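Local coordinates for protein WipB (Legionella pneumophila, PDB 5NNY) that acts as a translocated Ser/Thr phosphatase, probably through the calcineurin-like phosphatase domain described here, and targets the lysosomal nutrient-sensing machinery of the host cell, at residues A[8-13]-A[94-99]; A[228-233]-A[297-302]; A[271-276]-A[287-292]. All coordinates share one frame; numbering follows the deposited sequence. Where two conformers were deposited one is given.

Contact 1: A[8-13]-A[94-99]; sequences MGDLHA and IGDELV
Asp96 O is held by one hydrogen bond, from Ala13 N at 2.9 Å; the donor lies nearly along the C=O axis. The amide of His12 is also close, but its N-H is badly angled for a bond. One residue back, Gly95 O takes a weak bond from Leu11 N at 3.4 Å and a CA-H...O contact from Asp10. At the strand end, Ile94 N donates to Met8 O at 3.1 Å, and water 1 joins Gly9 O to Gly95 N. Beside the backbone bonds the carboxylates of Asp10 and Asp96 stack, their planes 24° apart and Asp10 OD1 only 3.4 Å from Asp96 OD2. This may raise the pKa of one of them, or suit a cation, as at the metal centre of relatives. Asp96 CG lies anti to its carbonyl carbon (chi1 -68°), and its carboxylate runs alongside the His12 ring, with His12 CE1 3.6 Å from Asp96 OD2; His12 ND1 itself bonds to Asp100. The sequences resemble the GDxH and GDxVDRG signatures of calcineurin-like metallophosphoesterases, the second with one extra residue, so this is probably part of the active site, as in relatives. Both loops leave adjacent parallel strands, 6-8 and 90-93; Leu11 packs on helix 15-24, Leu98 on helix 105-117, Asp96 touches His129 of helix 128-138, and His209 touches both aspartates and bonds to Ile94 O.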
loop_
_atom_site.group_PDB
_atom_site.type_symbol
_atom_site.label_atom_id
_atom_site.label_comp_id
_atom_site.label_asym_id
_atom_site.label_seq_id
_atom_site.Cartn_x
_atom_site.Cartn_y
_atom_site.Cartn_z
ATOM N N MET A 8 2.652 9.394 5.731
ATOM C CA MET A 8 1.560 9.803 4.869
ATOM C C MET A 8 0.273 9.126 5.301
ATOM O O MET A 8 0.268 7.932 5.604
ATOM C CB MET A 8 1.852 9.428 3.416
ATOM C CG MET A 8 3.123 10.011 2.886
ATOM S SD MET A 8 3.070 9.981 1.100
ATOM C CE MET A 8 4.679 10.697 0.735
ATOM N N GLY A 9 -0.817 9.885 5.293
ATOM C CA GLY A 9 -2.116 9.317 5.542
ATOM C C GLY A 9 -2.570 8.430 4.395
ATOM O O GLY A 9 -1.816 8.081 3.488
ATOM N N ASP A 10 -3.841 8.044 4.459
ATOM C CA ASP A 10 -4.412 7.205 3.406
ATOM C C ASP A 10 -4.529 8.021 2.127
ATOM O O ASP A 10 -5.290 8.990 2.068
ATOM C CB ASP A 10 -5.764 6.652 3.837
ATOM C CG ASP A 10 -5.631 5.520 4.840
ATOM O OD1 ASP A 10 -4.833 4.586 4.602
ATOM O OD2 ASP A 10 -6.316 5.579 5.889
ATOM N N LEU A 11 -3.782 7.619 1.094
ATOM C CA LEU A 11 -3.740 8.369 -0.157
ATOM C C LEU A 11 -4.956 8.147 -1.039
ATOM O O LEU A 11 -5.224 8.984 -1.918
ATOM C CB LEU A 11 -2.479 8.003 -0.946
ATOM C CG LEU A 11 -1.177 8.428 -0.265
ATOM C CD1 LEU A 11 -0.006 7.689 -0.883
ATOM C CD2 LEU A 11 -1.000 9.946 -0.394
ATOM N N HIS A 12 -5.670 7.037 -0.847
ATOM C CA HIS A 12 -6.779 6.645 -1.727
ATOM C C HIS A 12 -6.365 6.678 -3.198
ATOM O O HIS A 12 -7.104 7.136 -4.074
ATOM C CB HIS A 12 -8.003 7.517 -1.467
ATOM C CG HIS A 12 -8.448 7.464 -0.040
ATOM N ND1 HIS A 12 -8.821 6.285 0.566
ATOM C CD2 HIS A 12 -8.524 8.420 0.913
ATOM C CE1 HIS A 12 -9.129 6.522 1.830
ATOM N NE2 HIS A 12 -8.949 7.809 2.067
ATOM N N ALA A 13 -5.154 6.199 -3.460
ATOM C CA ALA A 13 -4.602 6.076 -4.812
ATOM C C ALA A 13 -4.545 7.410 -5.548
ATOM O O ALA A 13 -4.609 7.449 -6.776
ATOM C CB ALA A 13 -5.391 5.051 -5.634
ATOM N N ILE A 94 0.927 4.940 5.267
ATOM C CA ILE A 94 -0.007 4.228 6.135
ATOM C C ILE A 94 -0.985 3.381 5.317
ATOM O O ILE A 94 -1.658 2.496 5.864
ATOM C CB ILE A 94 -0.703 5.246 7.069
ATOM C CG1 ILE A 94 -0.878 4.674 8.469
ATOM C CG2 ILE A 94 -2.028 5.719 6.500
ATOM C CD1 ILE A 94 0.335 4.869 9.355
ATOM N N GLY A 95 -1.066 3.611 4.008
ATOM C CA GLY A 95 -1.681 2.652 3.123
ATOM C C GLY A 95 -2.618 3.311 2.128
ATOM O O GLY A 95 -2.577 4.521 1.888
ATOM N N ASP A 96 -3.473 2.464 1.557
ATOM C CA ASP A 96 -4.447 2.862 0.544
ATOM C C ASP A 96 -3.770 3.589 -0.616
ATOM O O ASP A 96 -4.360 4.463 -1.248
ATOM C CB ASP A 96 -5.554 3.720 1.147
ATOM C CG ASP A 96 -6.444 2.943 2.105
ATOM O OD1 ASP A 96 -6.219 1.739 2.298
ATOM O OD2 ASP A 96 -7.369 3.554 2.668
ATOM N N GLU A 97 -2.517 3.219 -0.898
ATOM C CA GLU A 97 -1.808 3.821 -2.023
ATOM C C GLU A 97 -2.211 3.202 -3.366
ATOM O O GLU A 97 -1.936 3.803 -4.426
ATOM C CB GLU A 97 -0.293 3.727 -1.776
ATOM C CG GLU A 97 0.339 2.347 -1.965
ATOM C CD GLU A 97 -0.168 1.284 -1.010
ATOM O OE1 GLU A 97 -0.286 0.112 -1.429
ATOM O OE2 GLU A 97 -0.472 1.608 0.167
ATOM N N LEU A 98 -2.895 2.052 -3.333
ATOM C CA LEU A 98 -3.377 1.353 -4.525
ATOM C C LEU A 98 -4.798 0.846 -4.285
ATOM O O LEU A 98 -5.258 0.766 -3.146
ATOM C CB LEU A 98 -2.456 0.175 -4.883
ATOM C CG LEU A 98 -0.989 0.432 -5.227
ATOM C CD1 LEU A 98 -0.214 -0.896 -5.320
ATOM C CD2 LEU A 98 -0.862 1.211 -6.544
ATOM N N VAL A 99 -5.493 0.493 -5.380
ATOM C CA VAL A 99 -6.830 -0.120 -5.349
ATOM C C VAL A 99 -7.810 0.745 -4.565
ATOM O O VAL A 99 -8.319 0.327 -3.514
ATOM C CB VAL A 99 -6.792 -1.546 -4.755
ATOM C CG1 VAL A 99 -8.124 -2.311 -5.046
ATOM C CG2 VAL A 99 -5.620 -2.324 -5.318
HETATM O O HOH W 1 -0.255 6.110 2.531
#

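Contact 2: A[228-233]-A[297-302]; sequences YSEESA and SKKFKI
Lys299 reaches across the two loops with its chain extended beyond CG. Lys299 CB sits 3.6 Å from Glu231 O; Lys299 CG faces Glu230 O, and Lys299 CD comes to 3.2 Å from Glu230 O. Lys299 CE lies between the two carboxylates, nearer Glu231 OE2, and the tip closes a salt bridge, Lys299 NZ to Glu231 OE2 at 2.6 Å, using the syn lone pair of that oxygen. Glu231 meets it by bending at chi2 (-46°). Glu230 crosses the lysine at about a right angle; its OE1, 4.0 Å from Lys299 NZ, is beyond a salt bridge but may add to the attraction, and its OE2 is fixed by a bond from Tyr228 OH. Next along the chain, Phe300 turns a ring edge to the same carbonyl, Phe300 CE2 lying 3.2 Å from Glu230 O in the ring plane, while Ser297 CB covers part of one ring face and Phe300 CB meets Ala233 CB at 4.0 Å. Ser297 OG accepts from Lys299 N in an ST turn. Water 2 donates to both Glu231 O and Lys299 O. Ser232 is the N-cap of helix 233-253, its OG bonding to Asp235 N. The contact joins the start of that helix to the turn entering edge strand 301-306; Phe300 packs on Leu236, and Asn202, just before strand 203-208, bonds to Ala233 N and Lys299 O.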
loop_
_atom_site.group_PDB
_atom_site.type_symbol
_atom_site.label_atom_id
_atom_site.label_comp_id
_atom_site.label_asym_id
_atom_site.label_seq_id
_atom_site.Cartn_x
_atom_site.Cartn_y
_atom_site.Cartn_z
ATOM N N TYR A 228 7.485 -13.787 20.836
ATOM C CA TYR A 228 6.954 -12.487 21.218
ATOM C C TYR A 228 7.627 -12.054 22.515
ATOM O O TYR A 228 7.588 -12.784 23.510
ATOM C CB TYR A 228 5.436 -12.522 21.408
ATOM C CG TYR A 228 4.881 -11.194 21.899
ATOM C CD1 TYR A 228 4.639 -10.151 21.005
ATOM C CD2 TYR A 228 4.620 -10.975 23.260
ATOM C CE1 TYR A 228 4.138 -8.938 21.441
ATOM C CE2 TYR A 228 4.111 -9.761 23.703
ATOM C CZ TYR A 228 3.886 -8.741 22.788
ATOM O OH TYR A 228 3.395 -7.520 23.218
ATOM N N SER A 229 8.230 -10.868 22.507
ATOM C CA SER A 229 8.814 -10.300 23.718
ATOM C C SER A 229 8.416 -8.839 23.825
ATOM O O SER A 229 8.550 -8.086 22.856
ATOM C CB SER A 229 10.343 -10.436 23.740
ATOM O OG SER A 229 10.906 -9.728 24.844
ATOM N N GLU A 230 7.927 -8.447 25.007
ATOM C CA GLU A 230 7.572 -7.063 25.295
ATOM C C GLU A 230 8.290 -6.567 26.544
ATOM O O GLU A 230 7.741 -5.758 27.298
ATOM C CB GLU A 230 6.062 -6.902 25.462
ATOM C CG GLU A 230 5.471 -7.808 26.536
ATOM C CD GLU A 230 4.007 -7.515 26.793
ATOM O OE1 GLU A 230 3.529 -7.814 27.910
ATOM O OE2 GLU A 230 3.339 -6.975 25.877
ATOM N N GLU A 231 9.510 -7.055 26.785
ATOM C CA GLU A 231 10.195 -6.704 28.018
ATOM C C GLU A 231 10.701 -5.270 28.015
ATOM O O GLU A 231 11.067 -4.759 29.082
ATOM C CB GLU A 231 11.344 -7.683 28.273
ATOM C CG GLU A 231 10.861 -9.066 28.680
ATOM C CD GLU A 231 9.779 -8.999 29.747
ATOM O OE1 GLU A 231 10.091 -8.559 30.876
ATOM O OE2 GLU A 231 8.613 -9.360 29.448
ATOM N N SER A 232 10.713 -4.620 26.856
ATOM C CA SER A 232 11.186 -3.250 26.692
ATOM C C SER A 232 10.755 -2.791 25.308
ATOM O O SER A 232 10.313 -3.598 24.483
ATOM C CB SER A 232 12.703 -3.146 26.845
ATOM O OG SER A 232 13.376 -3.783 25.767
ATOM N N ALA A 233 10.895 -1.485 25.057
ATOM C CA ALA A 233 10.625 -0.965 23.715
ATOM C C ALA A 233 11.557 -1.588 22.682
ATOM O O ALA A 233 11.124 -1.927 21.571
ATOM C CB ALA A 233 10.772 0.559 23.689
ATOM N N SER A 297 1.734 -0.916 28.266
ATOM C CA SER A 297 2.586 -1.873 28.959
ATOM C C SER A 297 3.298 -1.166 30.102
ATOM O O SER A 297 3.700 -0.007 29.975
ATOM C CB SER A 297 3.630 -2.494 28.048
ATOM O OG SER A 297 4.394 -3.436 28.787
ATOM N N LYS A 298 3.482 -1.879 31.214
ATOM C CA LYS A 298 4.249 -1.269 32.292
ATOM C C LYS A 298 5.735 -1.240 31.986
ATOM O O LYS A 298 6.472 -0.485 32.632
ATOM C CB LYS A 298 3.984 -1.989 33.616
ATOM C CG LYS A 298 4.574 -3.371 33.756
ATOM C CD LYS A 298 4.111 -3.990 35.072
ATOM C CE LYS A 298 4.714 -5.360 35.294
ATOM N NZ LYS A 298 4.338 -6.298 34.198
ATOM N N LYS A 299 6.175 -1.975 30.960
ATOM C CA LYS A 299 7.598 -2.139 30.710
ATOM C C LYS A 299 8.172 -1.138 29.714
ATOM O O LYS A 299 9.385 -1.131 29.513
ATOM C CB LYS A 299 7.870 -3.565 30.228
ATOM C CG LYS A 299 7.011 -4.594 30.959
ATOM C CD LYS A 299 7.290 -6.012 30.497
ATOM C CE LYS A 299 6.179 -6.962 30.943
ATOM N NZ LYS A 299 6.476 -8.377 30.582
ATOM N N PHE A 300 7.350 -0.294 29.102
ATOM C CA PHE A 300 7.837 0.732 28.183
ATOM C C PHE A 300 6.672 1.656 27.853
ATOM O O PHE A 300 5.513 1.357 28.154
ATOM C CB PHE A 300 8.421 0.121 26.904
ATOM C CG PHE A 300 7.479 -0.830 26.215
ATOM C CD1 PHE A 300 6.564 -0.360 25.285
ATOM C CD2 PHE A 300 7.476 -2.180 26.531
ATOM C CE1 PHE A 300 5.665 -1.217 24.695
ATOM C CE2 PHE A 300 6.592 -3.050 25.925
ATOM C CZ PHE A 300 5.681 -2.565 25.002
ATOM N N LYS A 301 6.999 2.786 27.233
ATOM C CA LYS A 301 6.012 3.711 26.692
ATOM C C LYS A 301 5.776 3.387 25.223
ATOM O O LYS A 301 6.720 3.080 24.497
ATOM C CB LYS A 301 6.482 5.159 26.820
ATOM C CG LYS A 301 6.614 5.612 28.262
ATOM C CD LYS A 301 7.295 6.954 28.385
ATOM C CE LYS A 301 7.465 7.294 29.858
ATOM N NZ LYS A 301 8.358 8.457 30.100
ATOM N N ILE A 302 4.521 3.467 24.791
ATOM C CA ILE A 302 4.175 3.182 23.399
ATOM C C ILE A 302 3.106 4.171 22.954
ATOM O O ILE A 302 2.197 4.512 23.722
ATOM C CB ILE A 302 3.714 1.717 23.217
ATOM C CG1 ILE A 302 3.355 1.408 21.751
ATOM C CG2 ILE A 302 2.544 1.396 24.116
ATOM C CD1 ILE A 302 3.387 -0.057 21.448
HETATM O O HOH W 2 12.146 -2.334 30.403
#

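Contact 3: A[271-276]-A[287-292]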
loop_
_atom_site.group_PDB
_atom_site.type_symbol
_atom_site.label_atom_id
_atom_site.label_comp_id
_atom_site.label_asym_id
_atom_site.label_seq_id
_atom_site.Cartn_x
_atom_site.Cartn_y
_atom_site.Cartn_z
ATOM N N GLY A 271 -17.264 -5.374 9.954
ATOM C CA GLY A 271 -16.990 -4.778 11.241
ATOM C C GLY A 271 -16.934 -5.740 12.401
ATOM O O GLY A 271 -16.832 -5.288 13.550
ATOM N N GLU A 272 -16.966 -7.044 12.142
ATOM C CA GLU A 272 -17.070 -8.065 13.169
ATOM C C GLU A 272 -15.748 -8.263 13.892
ATOM O O GLU A 272 -14.700 -7.783 13.464
ATOM C CB GLU A 272 -17.505 -9.395 12.561
ATOM C CG GLU A 272 -18.830 -9.307 11.884
ATOM C CD GLU A 272 -19.271 -10.617 11.307
ATOM O OE1 GLU A 272 -18.743 -11.671 11.719
ATOM O OE2 GLU A 272 -20.143 -10.571 10.427
ATOM N N HIS A 273 -15.830 -8.982 15.012
ATOM C CA HIS A 273 -14.659 -9.504 15.706
ATOM C C HIS A 273 -13.938 -10.543 14.856
ATOM O O HIS A 273 -14.557 -11.334 14.140
ATOM C CB HIS A 273 -15.056 -10.162 17.027
ATOM C CG HIS A 273 -15.783 -9.256 17.966
ATOM N ND1 HIS A 273 -16.431 -9.720 19.089
ATOM C CD2 HIS A 273 -15.962 -7.913 17.955
ATOM C CE1 HIS A 273 -16.984 -8.705 19.727
ATOM N NE2 HIS A 273 -16.716 -7.598 19.058
ATOM N N LEU A 274 -12.610 -10.563 14.968
ATOM C CA LEU A 274 -11.778 -11.573 14.318
ATOM C C LEU A 274 -10.861 -12.174 15.383
ATOM O O LEU A 274 -9.650 -11.952 15.375
ATOM C CB LEU A 274 -10.986 -10.968 13.162
ATOM C CG LEU A 274 -11.882 -10.376 12.076
ATOM C CD1 LEU A 274 -11.049 -9.618 11.059
ATOM C CD2 LEU A 274 -12.706 -11.475 11.389
ATOM N N ASN A 275 -11.457 -12.945 16.302
ATOM C CA ASN A 275 -10.756 -13.358 17.516
ATOM C C ASN A 275 -9.923 -14.626 17.357
ATOM O O ASN A 275 -9.080 -14.894 18.219
ATOM C CB ASN A 275 -11.762 -13.561 18.659
ATOM C CG ASN A 275 -12.256 -12.251 19.236
ATOM O OD1 ASN A 275 -11.508 -11.291 19.345
ATOM N ND2 ASN A 275 -13.524 -12.206 19.603
ATOM N N SER A 276 -10.143 -15.401 16.296
ATOM C CA SER A 276 -9.414 -16.649 16.106
ATOM C C SER A 276 -7.981 -16.369 15.671
ATOM O O SER A 276 -7.718 -15.428 14.920
ATOM C CB SER A 276 -10.127 -17.524 15.071
ATOM O OG SER A 276 -9.652 -18.856 15.109
ATOM N N GLY A 287 -8.286 -3.653 11.537
ATOM C CA GLY A 287 -8.389 -2.943 12.810
ATOM C C GLY A 287 -9.507 -3.457 13.690
ATOM O O GLY A 287 -10.131 -2.673 14.422
ATOM N N ARG A 288 -9.779 -4.762 13.640
ATOM C CA ARG A 288 -10.893 -5.375 14.360
ATOM C C ARG A 288 -10.428 -6.061 15.637
ATOM O O ARG A 288 -9.243 -6.349 15.818
ATOM C CB ARG A 288 -11.615 -6.407 13.485
ATOM C CG ARG A 288 -12.070 -5.871 12.146
ATOM C CD ARG A 288 -12.938 -4.630 12.336
ATOM N NE ARG A 288 -13.475 -4.185 11.053
ATOM C CZ ARG A 288 -13.922 -2.962 10.808
ATOM N NH1 ARG A 288 -13.902 -2.045 11.765
ATOM N NH2 ARG A 288 -14.390 -2.653 9.604
ATOM N N GLU A 289 -11.396 -6.381 16.494
ATOM C CA GLU A 289 -11.094 -6.953 17.797
ATOM C C GLU A 289 -10.352 -8.275 17.674
ATOM O O GLU A 289 -10.767 -9.176 16.945
ATOM C CB GLU A 289 -12.381 -7.152 18.609
ATOM C CG GLU A 289 -12.126 -7.779 19.989
ATOM C CD GLU A 289 -13.248 -7.514 21.008
ATOM O OE1 GLU A 289 -12.980 -7.630 22.222
ATOM O OE2 GLU A 289 -14.384 -7.183 20.609
ATOM N N TYR A 290 -9.248 -8.391 18.409
ATOM C CA TYR A 290 -8.471 -9.622 18.475
ATOM C C TYR A 290 -8.229 -9.907 19.960
ATOM O O TYR A 290 -7.146 -9.677 20.498
ATOM C CB TYR A 290 -7.152 -9.506 17.666
ATOM C CG TYR A 290 -6.359 -10.788 17.658
ATOM C CD1 TYR A 290 -6.750 -11.851 16.859
ATOM C CD2 TYR A 290 -5.254 -10.957 18.484
ATOM C CE1 TYR A 290 -6.058 -13.035 16.868
ATOM C CE2 TYR A 290 -4.558 -12.140 18.497
ATOM C CZ TYR A 290 -4.958 -13.170 17.682
ATOM O OH TYR A 290 -4.256 -14.347 17.692
ATOM N N GLY A 291 -9.267 -10.400 20.636
ATOM C CA GLY A 291 -9.211 -10.432 22.080
ATOM C C GLY A 291 -9.236 -9.030 22.658
ATOM O O GLY A 291 -9.544 -8.043 21.982
ATOM N N ASP A 292 -8.909 -8.949 23.951
ATOM C CA ASP A 292 -8.930 -7.669 24.646
ATOM C C ASP A 292 -7.869 -6.727 24.082
ATOM O O ASP A 292 -6.694 -7.089 23.963
ATOM C CB ASP A 292 -8.712 -7.873 26.146
ATOM C CG ASP A 292 -9.906 -8.505 26.836
ATOM O OD1 ASP A 292 -11.038 -8.380 26.330
ATOM O OD2 ASP A 292 -9.702 -9.132 27.901
HETATM O O HOH W 3 -14.267 -5.798 15.647
#
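Two loops at either end of helix 280-286 run side by side, joined by a backbone bond and by side chains. Glu289 places CG anti to its backbone N and continues extended, bringing its carboxylate over one face of the imidazole of His273, whose own CG is anti to the carbonyl carbon. Glu289 CD stands 4.0 Å above the centre of the His273 ring, with the carboxylate plane turned 69° from the ring. Glu289 OE2 is 2.8 Å from His273 NE2, yet it comes from over the face and makes no hydrogen bond; the negative charge would nevertheless favour a protonated ring. Water 3 lies in plane at the edge of that ring, accepting from Glu289 N and donating weakly to Glu272 O.

Arg288 bends at chi2 (-55°), which lays its aliphatic part alongside Leu274, with Arg288 CG 4.0 Å from Leu274 CD1. Its guanidinium then lies with one face over Gly271 CA, while NE donates to Gly268 O of helix 262-270. Asn275 carries CG anti to its carbonyl carbon, with chi2 -37° turning OD1 toward Gly291 N; the bond, 2.7 Å from Gly291 N to Asn275 OD1, is nearly straight, though the donor sits above the carbonyl plane. Between these, Leu274 N donates to Glu289 O at 3.0 Å. Tyr290, its CG anti to the backbone N, offers its ring edge to two carbonyls: Tyr290 CD1 is 3.3 Å from Leu274 O, and Tyr290 CE1 3.5 Å from Ser276 O.

Gly271 and Gly287 end helices 262-270 and 280-286 in Schellman motifs. Leu274 and Tyr290 both pack on Ala283 of helix 280-286, and His216 and Asn215 of helix 214-224 bond to Arg288 O and Tyr290 O.

In the fold
Contact 1 comes first along the chain and is complete before contact 2 opens; contact 3 falls wholly within the stretch between the two halves of contact 2. Contact 1 lies near the middle of the domain, at the ends of the first two strands of the six-stranded mixed sheet, whereas contact 2 sits at the far edge, beside strand 301-306. Their centres are about 29 Å apart. Contact 3 joins the loops flanking helix 280-286, its centre about 22 Å from contact 2 and 23 Å from contact 1. Helix 214-224 touches both contacts 2 and 3. The probable active-site contact lies apart from contacts 3 and 2, nearest atoms about 11 and 13 Å away.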